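Local coordinates for polyphosphate kinase (Porphyromonas gingivalis, PDB 2O8R), which probably catalyses the reversible transfer of the terminal phosphate of ATP to a growing chain of inorganic polyphosphate, with magnesium as cofactor, at residues I39-L42 and S43-S46; R508-A512 and R513-G517; E420-R424 and S425-I429; A681-R684 and Y685-K689. The protein carries 3 engineered substitutions. All blocks are in the same frame, centred on the assembly; numbering follows the deposited sequence.

Contact 1: residues I39-L42 and S43-S46. With SO4 (sulfate ion), chain D.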
loop_
_atom_site.group_PDB
_atom_site.type_symbol
_atom_site.label_atom_id
_atom_site.label_comp_id
_atom_site.label_asym_id
_atom_site.label_seq_id
_atom_site.Cartn_x
_atom_site.Cartn_y
_atom_site.Cartn_z
ATOM N N ILE A 39 0.739 20.716 -15.057
ATOM C CA ILE A 39 -0.293 20.185 -14.165
ATOM C C ILE A 39 0.296 19.514 -12.913
ATOM O O ILE A 39 -0.185 19.749 -11.786
ATOM C CB ILE A 39 -1.210 19.194 -14.913
ATOM C CG1 ILE A 39 -2.037 19.946 -15.970
ATOM C CG2 ILE A 39 -2.095 18.416 -13.923
ATOM C CD1 ILE A 39 -3.255 19.198 -16.466
ATOM N N LYS A 40 1.334 18.695 -13.124
ATOM C CA LYS A 40 2.124 18.106 -12.036
ATOM C C LYS A 40 2.623 19.163 -11.063
ATOM O O LYS A 40 2.526 18.978 -9.854
ATOM C CB LYS A 40 3.316 17.313 -12.573
ATOM C CG LYS A 40 3.212 15.797 -12.425
ATOM C CD LYS A 40 1.983 15.213 -13.106
ATOM C CE LYS A 40 1.589 13.914 -12.431
ATOM N NZ LYS A 40 0.271 13.451 -12.920
ATOM N N PHE A 41 3.136 20.273 -11.587
ATOM C CA PHE A 41 3.675 21.315 -10.724
ATOM C C PHE A 41 2.615 22.102 -9.947
ATOM O O PHE A 41 2.867 22.565 -8.834
ATOM C CB PHE A 41 4.647 22.219 -11.492
ATOM C CG PHE A 41 6.034 21.699 -11.479
ATOM C CD1 PHE A 41 6.420 20.715 -12.365
ATOM C CD2 PHE A 41 6.936 22.126 -10.521
ATOM C CE1 PHE A 41 7.695 20.191 -12.332
ATOM C CE2 PHE A 41 8.205 21.605 -10.483
ATOM C CZ PHE A 41 8.582 20.622 -11.393
ATOM N N LEU A 42 1.430 22.224 -10.527
ATOM C CA LEU A 42 0.297 22.802 -9.830
ATOM C C LEU A 42 0.020 21.923 -8.607
ATOM O O LEU A 42 -0.041 22.407 -7.481
ATOM C CB LEU A 42 -0.911 22.846 -10.770
ATOM C CG LEU A 42 -1.719 24.119 -11.031
ATOM C CD1 LEU A 42 -0.851 25.368 -11.046
ATOM C CD2 LEU A 42 -2.561 23.997 -12.332
ATOM N N SER A 43 -0.107 20.622 -8.841
ATOM C CA SER A 43 -0.345 19.659 -7.770
ATOM C C SER A 43 0.721 19.740 -6.663
ATOM O O SER A 43 0.392 19.817 -5.476
ATOM C CB SER A 43 -0.432 18.246 -8.365
ATOM O OG SER A 43 0.198 17.287 -7.538
ATOM N N ILE A 44 1.990 19.746 -7.073
ATOM C CA ILE A 44 3.128 19.859 -6.161
ATOM C C ILE A 44 3.011 21.107 -5.299
ATOM O O ILE A 44 3.131 21.024 -4.073
ATOM C CB ILE A 44 4.485 19.876 -6.905
ATOM C CG1 ILE A 44 4.774 18.502 -7.516
ATOM C CG2 ILE A 44 5.607 20.285 -5.956
ATOM C CD1 ILE A 44 5.956 18.476 -8.494
ATOM N N PHE A 45 2.746 22.244 -5.945
ATOM C CA PHE A 45 2.564 23.516 -5.245
ATOM C C PHE A 45 1.513 23.397 -4.149
ATOM O O PHE A 45 1.697 23.903 -3.037
ATOM C CB PHE A 45 2.163 24.615 -6.226
ATOM C CG PHE A 45 1.742 25.894 -5.567
ATOM C CD1 PHE A 45 2.661 26.895 -5.325
ATOM C CD2 PHE A 45 0.417 26.104 -5.202
ATOM C CE1 PHE A 45 2.278 28.078 -4.723
ATOM C CE2 PHE A 45 0.026 27.283 -4.610
ATOM C CZ PHE A 45 0.952 28.274 -4.364
ATOM N N SER A 46 0.415 22.728 -4.481
ATOM C CA SER A 46 -0.679 22.543 -3.555
ATOM C C SER A 46 -0.255 21.666 -2.387
ATOM O O SER A 46 -0.541 22.008 -1.235
ATOM C CB SER A 46 -1.883 21.928 -4.263
ATOM O OG SER A 46 -2.363 22.776 -5.286
HETATM S S SO4 D . -4.945 25.414 -4.077
HETATM O O1 SO4 D . -3.814 24.963 -4.882
HETATM O O2 SO4 D . -5.767 26.329 -4.864
HETATM O O3 SO4 D . -5.757 24.264 -3.654
HETATM O O4 SO4 D . -4.425 26.141 -2.920
#
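Ile44 reaches back along the helix and lays the end of its longer branch on the ring of Phe41, three residues earlier. Its CD1 sits 4.2 Å from the centroid of the Phe41 ring and only 6° off the ring normal, a CH-pi contact made squarely over one face. The geometry follows from the isoleucine torsions: CG1 lies beside the backbone N (chi1 -69°) and the chain then runs on extended, which carries CD1 past the Lys40 carbonyl to the phenylalanine. On another side of the helix Phe45 turns its ring away from residues 39-42, with CG opposite its own backbone N, and meets Tyr98, the two ring planes inclined at about 40°. All this belongs to one uninterrupted alpha-helical stretch of about two turns within helix 35-63 in the N-terminal domain, where Ser43 N, Ile44 N, Phe45 N and Ser46 N each bond to the carbonyl four residues back, as Ile44 N to Lys40 O at 2.9 Å. Helices 13-29 and 83-112 pack against it, Val24 touching both Phe41 and Ile44. The side chain of Ile44 also lies close to that of Asn48, a predicted ATP-binding residue of the same helix. Ser46 OG donates a 2.7 Å hydrogen bond to O1 of a sulfate ion, probably a component of the crystallisation solution, and the same sulfate O1 lies at the edge of the Phe45 ring, near its plane.

Contact 2: residues R508-A512 and R513-G517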
loop_
_atom_site.group_PDB
_atom_site.type_symbol
_atom_site.label_atom_id
_atom_site.label_comp_id
_atom_site.label_asym_id
_atom_site.label_seq_id
_atom_site.Cartn_x
_atom_site.Cartn_y
_atom_site.Cartn_z
ATOM N N ARG A 508 39.163 11.244 6.817
ATOM C CA ARG A 508 38.755 12.061 5.681
ATOM C C ARG A 508 37.297 12.445 5.806
ATOM O O ARG A 508 36.880 13.476 5.293
ATOM C CB ARG A 508 38.943 11.300 4.374
ATOM C CG ARG A 508 40.308 10.659 4.189
ATOM C CD ARG A 508 41.323 11.658 3.727
ATOM N NE ARG A 508 42.416 11.019 3.009
ATOM C CZ ARG A 508 43.239 11.663 2.188
ATOM N NH1 ARG A 508 43.085 12.965 1.978
ATOM N NH2 ARG A 508 44.211 11.004 1.572
ATOM N N LEU A 509 36.535 11.606 6.499
ATOM C CA LEU A 509 35.094 11.786 6.633
ATOM C C LEU A 509 34.735 12.965 7.530
ATOM O O LEU A 509 35.453 13.272 8.473
ATOM C CB LEU A 509 34.484 10.510 7.201
ATOM C CG LEU A 509 32.979 10.319 7.107
ATOM C CD1 LEU A 509 32.577 10.385 5.645
ATOM C CD2 LEU A 509 32.552 9.003 7.782
ATOM N N LEU A 510 33.622 13.620 7.236
ATOM C CA LEU A 510 33.117 14.672 8.110
ATOM C C LEU A 510 31.787 14.288 8.719
ATOM O O LEU A 510 30.807 14.118 7.997
ATOM C CB LEU A 510 32.914 15.958 7.331
ATOM C CG LEU A 510 34.124 16.527 6.622
ATOM C CD1 LEU A 510 33.748 17.898 6.098
ATOM C CD2 LEU A 510 35.277 16.610 7.595
ATOM N N VAL A 511 31.754 14.167 10.041
ATOM C CA VAL A 511 30.522 13.842 10.760
ATOM C C VAL A 511 30.050 15.000 11.646
ATOM O O VAL A 511 30.846 15.662 12.303
ATOM C CB VAL A 511 30.675 12.563 11.592
ATOM C CG1 VAL A 511 29.328 12.105 12.125
ATOM C CG2 VAL A 511 31.303 11.452 10.744
ATOM N N ALA A 512 28.750 15.251 11.634
ATOM C CA ALA A 512 28.167 16.344 12.394
ATOM C C ALA A 512 28.249 16.040 13.883
ATOM O O ALA A 512 28.157 14.884 14.290
ATOM C CB ALA A 512 26.719 16.569 11.963
ATOM N N ARG A 513 28.427 17.084 14.692
ATOM C CA ARG A 513 28.617 16.944 16.143
ATOM C C ARG A 513 29.971 16.297 16.456
ATOM O O ARG A 513 30.223 15.858 17.574
ATOM C CB ARG A 513 27.464 16.158 16.797
ATOM C CG ARG A 513 26.067 16.651 16.434
ATOM C CD ARG A 513 24.982 15.750 17.007
ATOM N NE ARG A 513 24.656 16.108 18.388
ATOM C CZ ARG A 513 25.103 15.466 19.467
ATOM N NH1 ARG A 513 25.898 14.408 19.345
ATOM N NH2 ARG A 513 24.749 15.881 20.678
ATOM N N TYR A 514 30.835 16.244 15.450
ATOM C CA TYR A 514 32.198 15.772 15.620
ATOM C C TYR A 514 33.180 16.735 14.964
ATOM O O TYR A 514 33.566 17.725 15.576
ATOM C CB TYR A 514 32.356 14.358 15.077
ATOM C CG TYR A 514 31.679 13.321 15.932
ATOM C CD1 TYR A 514 32.283 12.850 17.098
ATOM C CD2 TYR A 514 30.429 12.813 15.586
ATOM C CE1 TYR A 514 31.657 11.904 17.906
ATOM C CE2 TYR A 514 29.797 11.856 16.372
ATOM C CZ TYR A 514 30.418 11.405 17.530
ATOM O OH TYR A 514 29.804 10.450 18.305
ATOM N N ASN A 515 33.565 16.474 13.720
ATOM C CA ASN A 515 34.551 17.323 13.054
ATOM C C ASN A 515 33.997 18.279 12.006
ATOM O O ASN A 515 34.742 19.094 11.467
ATOM C CB ASN A 515 35.643 16.464 12.416
ATOM C CG ASN A 515 35.081 15.409 11.493
ATOM O OD1 ASN A 515 33.873 15.313 11.306
ATOM N ND2 ASN A 515 35.956 14.609 10.914
HETATM N N MSE A 516 32.702 18.187 11.719
HETATM C CA MSE A 516 32.144 18.894 10.563
HETATM C C MSE A 516 32.076 20.421 10.664
HETATM O O MSE A 516 32.347 21.125 9.685
HETATM C CB MSE A 516 30.785 18.339 10.179
HETATM C CG MSE A 516 30.348 18.822 8.801
HETATM SE SE MSE A 516 28.563 18.241 8.291
HETATM C CE MSE A 516 27.492 19.337 9.500
ATOM N N GLY A 517 31.700 20.925 11.834
ATOM C CA GLY A 517 31.616 22.367 12.043
ATOM C C GLY A 517 32.966 23.014 11.803
ATOM O O GLY A 517 33.074 23.952 11.022
#
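Leu509 offers its carbonyl O to the side-chain amide of Asn515, whose ND2 donates a hydrogen bond of 2.8 Å to it. That amide also meets Leu510, whose CD2 lies 3.9 Å from Asn515 ND2, the two side chains crossing at about a right angle; on the same leucine, CB touches CG of the selenomethionine Met516. Val511 completes the grip: its N-H bonds to Asn515 OD1 at 2.7 Å, with the nitrogen in the plane of the amide carbonyl. Both ends of the Asn515 amide are thus engaged by the backbone of 509-511, and this pair of bonds fixes its rotation. The amide is presented by a chi1 of 54°, which sets CG between the backbone N and the carbonyl carbon. Val511 O in turn faces the returning chain, accepting from Met516 N at 3.2 Å and more weakly from Tyr514 N and Asn515 N. Beside it Val511 CG1 packs at 3.7 Å from Tyr514 CD2, the two side chains pointing the same way. Ala512 CB meets Met516 CE at 3.8 Å, after which Arg513, with positive phi, turns the backbone back. The result is a tight loop between the short edge strand 510-511 and helix 516-532 of the second C-terminal, phospholipase D-like domain. Strand 510-511 pairs antiparallel with strand 629-632, while Val511 and Tyr514 both rest on helix 484-497, through Leu493 and Ile496.

Contact 3: residues E420-R424 and S425-I429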
loop_
_atom_site.group_PDB
_atom_site.type_symbol
_atom_site.label_atom_id
_atom_site.label_comp_id
_atom_site.label_asym_id
_atom_site.label_seq_id
_atom_site.Cartn_x
_atom_site.Cartn_y
_atom_site.Cartn_z
ATOM N N GLU A 420 9.871 -7.647 12.122
ATOM C CA GLU A 420 10.003 -8.926 12.768
ATOM C C GLU A 420 10.476 -9.944 11.733
ATOM O O GLU A 420 11.277 -10.825 12.049
ATOM C CB GLU A 420 8.701 -9.341 13.487
ATOM C CG GLU A 420 7.613 -9.970 12.615
ATOM C CD GLU A 420 6.300 -10.200 13.353
ATOM O OE1 GLU A 420 5.646 -11.238 13.094
ATOM O OE2 GLU A 420 5.920 -9.345 14.187
ATOM N N ARG A 421 10.027 -9.788 10.490
ATOM C CA ARG A 421 10.455 -10.683 9.440
ATOM C C ARG A 421 11.947 -10.521 9.214
ATOM O O ARG A 421 12.664 -11.510 9.010
ATOM C CB ARG A 421 9.695 -10.415 8.147
ATOM C CG ARG A 421 10.126 -11.320 7.008
ATOM C CD ARG A 421 9.280 -11.119 5.770
ATOM N NE ARG A 421 9.889 -10.171 4.851
ATOM C CZ ARG A 421 9.327 -9.036 4.457
ATOM N NH1 ARG A 421 9.978 -8.253 3.615
ATOM N NH2 ARG A 421 8.121 -8.687 4.889
HETATM N N MSE A 422 12.407 -9.274 9.264
HETATM C CA MSE A 422 13.819 -8.964 9.057
HETATM C C MSE A 422 14.695 -9.472 10.194
HETATM O O MSE A 422 15.756 -10.051 9.944
HETATM C CB MSE A 422 14.019 -7.469 8.885
HETATM C CG MSE A 422 13.480 -6.927 7.581
HETATM SE SE MSE A 422 13.324 -4.984 7.654
HETATM C CE MSE A 422 15.227 -4.524 7.590
ATOM N N ARG A 423 14.243 -9.253 11.431
ATOM C CA ARG A 423 14.953 -9.738 12.621
ATOM C C ARG A 423 15.061 -11.259 12.593
ATOM O O ARG A 423 16.112 -11.826 12.894
ATOM C CB ARG A 423 14.266 -9.269 13.904
ATOM C CG ARG A 423 14.450 -7.779 14.205
ATOM C CD ARG A 423 13.675 -7.356 15.456
ATOM N NE ARG A 423 13.410 -5.916 15.502
ATOM C CZ ARG A 423 14.247 -5.002 15.998
ATOM N NH1 ARG A 423 13.908 -3.716 15.994
ATOM N NH2 ARG A 423 15.425 -5.363 16.497
ATOM N N ARG A 424 13.965 -11.896 12.195
ATOM C CA ARG A 424 13.887 -13.335 12.015
ATOM C C ARG A 424 14.877 -13.767 10.959
ATOM O O ARG A 424 15.518 -14.796 11.096
ATOM C CB ARG A 424 12.452 -13.726 11.634
ATOM C CG ARG A 424 12.227 -15.094 10.982
ATOM C CD ARG A 424 10.757 -15.552 11.104
ATOM N NE ARG A 424 9.784 -14.537 10.682
ATOM C CZ ARG A 424 9.130 -13.712 11.506
ATOM N NH1 ARG A 424 9.342 -13.762 12.816
ATOM N NH2 ARG A 424 8.265 -12.825 11.016
ATOM N N SER A 425 15.027 -12.963 9.914
ATOM C CA SER A 425 15.994 -13.280 8.870
ATOM C C SER A 425 17.410 -13.155 9.403
ATOM O O SER A 425 18.351 -13.657 8.785
ATOM C CB SER A 425 15.806 -12.379 7.650
ATOM O OG SER A 425 14.474 -12.449 7.173
ATOM N N GLY A 426 17.555 -12.483 10.547
ATOM C CA GLY A 426 18.853 -12.325 11.189
ATOM C C GLY A 426 19.366 -10.904 11.192
ATOM O O GLY A 426 20.376 -10.615 11.842
ATOM N N ILE A 427 18.679 -10.024 10.457
ATOM C CA ILE A 427 19.000 -8.587 10.430
ATOM C C ILE A 427 18.803 -7.936 11.808
ATOM O O ILE A 427 17.927 -8.346 12.571
ATOM C CB ILE A 427 18.114 -7.827 9.422
ATOM C CG1 ILE A 427 18.221 -8.423 8.013
ATOM C CG2 ILE A 427 18.470 -6.379 9.410
ATOM C CD1 ILE A 427 17.213 -7.829 7.012
ATOM N N ARG A 428 19.631 -6.945 12.125
ATOM C CA ARG A 428 19.457 -6.155 13.340
ATOM C C ARG A 428 19.021 -4.739 12.978
ATOM O O ARG A 428 19.556 -4.125 12.039
ATOM C CB ARG A 428 20.748 -6.092 14.147
ATOM C CG ARG A 428 21.175 -7.404 14.753
ATOM C CD ARG A 428 22.427 -7.249 15.598
ATOM N NE ARG A 428 22.452 -6.014 16.386
ATOM C CZ ARG A 428 23.457 -5.141 16.362
ATOM N NH1 ARG A 428 24.515 -5.386 15.601
ATOM N NH2 ARG A 428 23.421 -4.036 17.104
ATOM N N ILE A 429 18.053 -4.215 13.723
ATOM C CA ILE A 429 17.533 -2.879 13.448
ATOM C C ILE A 429 17.713 -2.024 14.683
ATOM O O ILE A 429 17.115 -2.306 15.723
ATOM C CB ILE A 429 16.032 -2.899 13.024
ATOM C CG1 ILE A 429 15.864 -3.709 11.734
ATOM C CG2 ILE A 429 15.540 -1.501 12.827
ATOM C CD1 ILE A 429 14.463 -4.176 11.454
#
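Met422, present as selenomethionine, and Ile427 form the apolar heart of this helix end: Ile427 CD1 lies 3.7 Å from Met422 CB, and farther out Met422 CE meets Ile429 CD1 at 4.0 Å. A bend at the last torsion of Met422 (chi3 72°) brings its methyl group between the two isoleucines. Arg423, alongside, runs extended toward the strand and passes its guanidinium over Ile429, so that Ile429 CB sits 3.7 Å above one face of the group, near its rim. Behind these side chains the backbone is tied in. Arg421 O receives two bonds from Ser425, one from OG at 2.7 Å and one from N at 2.9 Å, which arrive from opposite faces of the carbonyl plane. Beyond, Arg421 itself is held by a salt bridge from NE to Glu391 and a hydrogen bond from NH1 to Asn383, while Ile427 packs on Ala394, Val400 and Val402. The chain turns at Gly426, whose phi of 113° ends the helix; Gly426 N bonds to Arg423 O at 2.8 Å and Ile427 N to Met422 O at 3.0 Å. These two bonds make a Schellman motif, with the Met422-Ile427 pair as the apolar contact that commonly accompanies it. It closes helix 416-425, which connects the parallel neighbouring strands 399-404 and 428-431 in a beta-alpha-beta crossover of the first C-terminal, phospholipase D-like domain.

Contact 4: residues A681-R684 and Y685-K689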
loop_
_atom_site.group_PDB
_atom_site.type_symbol
_atom_site.label_atom_id
_atom_site.label_comp_id
_atom_site.label_asym_id
_atom_site.label_seq_id
_atom_site.Cartn_x
_atom_site.Cartn_y
_atom_site.Cartn_z
ATOM N N ALA A 681 21.249 18.903 -20.435
ATOM C CA ALA A 681 22.672 18.942 -20.747
ATOM C C ALA A 681 23.520 17.950 -19.952
ATOM O O ALA A 681 24.460 17.357 -20.494
ATOM C CB ALA A 681 23.198 20.348 -20.568
ATOM N N ILE A 682 23.192 17.785 -18.671
ATOM C CA ILE A 682 23.924 16.876 -17.798
ATOM C C ILE A 682 23.774 15.447 -18.304
ATOM O O ILE A 682 24.740 14.671 -18.308
ATOM C CB ILE A 682 23.454 16.968 -16.343
ATOM C CG1 ILE A 682 23.968 18.250 -15.698
ATOM C CG2 ILE A 682 23.942 15.777 -15.534
ATOM C CD1 ILE A 682 23.484 18.423 -14.256
ATOM N N TYR A 683 22.572 15.108 -18.760
ATOM C CA TYR A 683 22.366 13.795 -19.326
ATOM C C TYR A 683 23.216 13.577 -20.573
ATOM O O TYR A 683 23.817 12.511 -20.730
ATOM C CB TYR A 683 20.907 13.540 -19.633
ATOM C CG TYR A 683 20.684 12.160 -20.203
ATOM C CD1 TYR A 683 20.711 11.040 -19.379
ATOM C CD2 TYR A 683 20.455 11.970 -21.563
ATOM C CE1 TYR A 683 20.507 9.766 -19.885
ATOM C CE2 TYR A 683 20.249 10.693 -22.082
ATOM C CZ TYR A 683 20.279 9.597 -21.234
ATOM O OH TYR A 683 20.079 8.333 -21.731
ATOM N N ARG A 684 23.273 14.584 -21.446
ATOM C CA ARG A 684 24.099 14.485 -22.654
ATOM C C ARG A 684 25.573 14.354 -22.312
ATOM O O ARG A 684 26.286 13.555 -22.918
ATOM C CB ARG A 684 23.859 15.660 -23.602
ATOM C CG ARG A 684 22.509 15.584 -24.295
ATOM C CD ARG A 684 22.254 16.745 -25.233
ATOM N NE ARG A 684 20.818 17.010 -25.332
ATOM C CZ ARG A 684 20.219 18.115 -24.890
ATOM N NH1 ARG A 684 20.931 19.096 -24.332
ATOM N NH2 ARG A 684 18.902 18.248 -25.024
ATOM N N TYR A 685 26.011 15.132 -21.328
ATOM C CA TYR A 685 27.399 15.115 -20.878
ATOM C C TYR A 685 27.808 13.716 -20.402
ATOM O O TYR A 685 28.844 13.196 -20.814
ATOM C CB TYR A 685 27.583 16.170 -19.778
ATOM C CG TYR A 685 28.832 16.039 -18.936
ATOM C CD1 TYR A 685 30.023 16.634 -19.321
ATOM C CD2 TYR A 685 28.811 15.347 -17.735
ATOM C CE1 TYR A 685 31.166 16.520 -18.540
ATOM C CE2 TYR A 685 29.940 15.237 -16.951
ATOM C CZ TYR A 685 31.118 15.824 -17.356
ATOM O OH TYR A 685 32.252 15.698 -16.569
ATOM N N LEU A 686 26.972 13.115 -19.556
ATOM C CA LEU A 686 27.263 11.829 -18.938
ATOM C C LEU A 686 27.148 10.693 -19.937
ATOM O O LEU A 686 27.931 9.747 -19.899
ATOM C CB LEU A 686 26.344 11.580 -17.737
ATOM C CG LEU A 686 26.710 12.380 -16.481
ATOM C CD1 LEU A 686 25.604 12.370 -15.459
ATOM C CD2 LEU A 686 27.975 11.840 -15.870
ATOM N N LYS A 687 26.175 10.796 -20.835
ATOM C CA LYS A 687 26.010 9.809 -21.885
ATOM C C LYS A 687 27.215 9.913 -22.814
ATOM O O LYS A 687 27.801 8.902 -23.201
ATOM C CB LYS A 687 24.713 10.060 -22.643
ATOM C CG LYS A 687 24.368 8.986 -23.658
ATOM C CD LYS A 687 23.224 9.440 -24.557
ATOM C CE LYS A 687 23.052 8.470 -25.719
ATOM N NZ LYS A 687 21.909 8.859 -26.587
ATOM N N GLY A 688 27.593 11.149 -23.132
ATOM C CA GLY A 688 28.787 11.426 -23.917
ATOM C C GLY A 688 29.969 10.636 -23.402
ATOM O O GLY A 688 30.498 9.780 -24.098
ATOM N N LYS A 689 30.344 10.881 -22.156
ATOM C CA LYS A 689 31.514 10.227 -21.596
ATOM C C LYS A 689 31.423 8.687 -21.604
ATOM O O LYS A 689 32.448 8.011 -21.614
ATOM C CB LYS A 689 31.846 10.782 -20.198
ATOM C CG LYS A 689 31.173 10.057 -19.059
ATOM C CD LYS A 689 32.134 9.860 -17.897
ATOM C CE LYS A 689 31.467 9.085 -16.769
ATOM N NZ LYS A 689 32.290 9.072 -15.545
#
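Tyr685 N bonds to Ala681 O at 2.8 Å, and the same i to i+4 step repeats three times: Leu686 N to Ile682 O, Lys687 N to Tyr683 O at 2.9 Å, and Gly688 N to Arg684 O at 2.7 Å. Residues 681-689 are therefore an unbroken alpha-helical run within helix 678-691, close to the carboxyl terminus of the chain and away from the predicted nucleotide, metal and phosphohistidine sites. Its buried side is carried by Ile682 and Leu686, one turn apart. They lie side by side and point the same way, with Ile682 CG2 3.8 Å from Leu686 CD1; the same methyl of Leu686 is also 3.8 Å from the Ile682 carbonyl O. This side packs on helix 636-651, Ala681 touching Ile648, Ile682 touching Ile645, and the side chains of Tyr685 and Leu686 both touching Glu641. The ring of Tyr685 leaves the first segment behind: CG stands opposite the backbone N (chi1 164°), the Ile682 carbonyl O lies at the ring edge near its plane, and the hydroxyl is hydrogen-bonded to Asp644 OD2. Tyr683 leads in another direction, its hydroxyl hydrogen-bonded to the carbonyl of Glu323. Lys687 follows it one turn later, and its CB comes to 3.2 Å from Tyr683 O, next to the backbone bond between the same two residues. From there the extended chain of Lys687 runs across the tyrosine, approaching the ring obliquely and bringing CD to 4.1 Å from Tyr683 CE2.

How the contacts relate
Along the chain the order is contact 1, contact 3, contact 2 and contact 4, and none touches another. Contact 1 lies within helix 35-63 of the N-terminal domain, its centre about 12 Å from that of the chain. Contacts 3 and 2 belong to the two successive phospholipase D-like domains, in different sheets: 425-429 enters strand 428-431 and 508-512 supplies edge strand 510-511. Their centres are about 31 Å apart. Contact 4, on helix 678-691, is about 41 Å from contact 3 between centres and about 15 Å from contact 1 at nearest atoms. Contacts 1 and 2 come near predicted ATP-binding residues and the predicted phosphohistidine respectively, whereas contact 4 is remote packing.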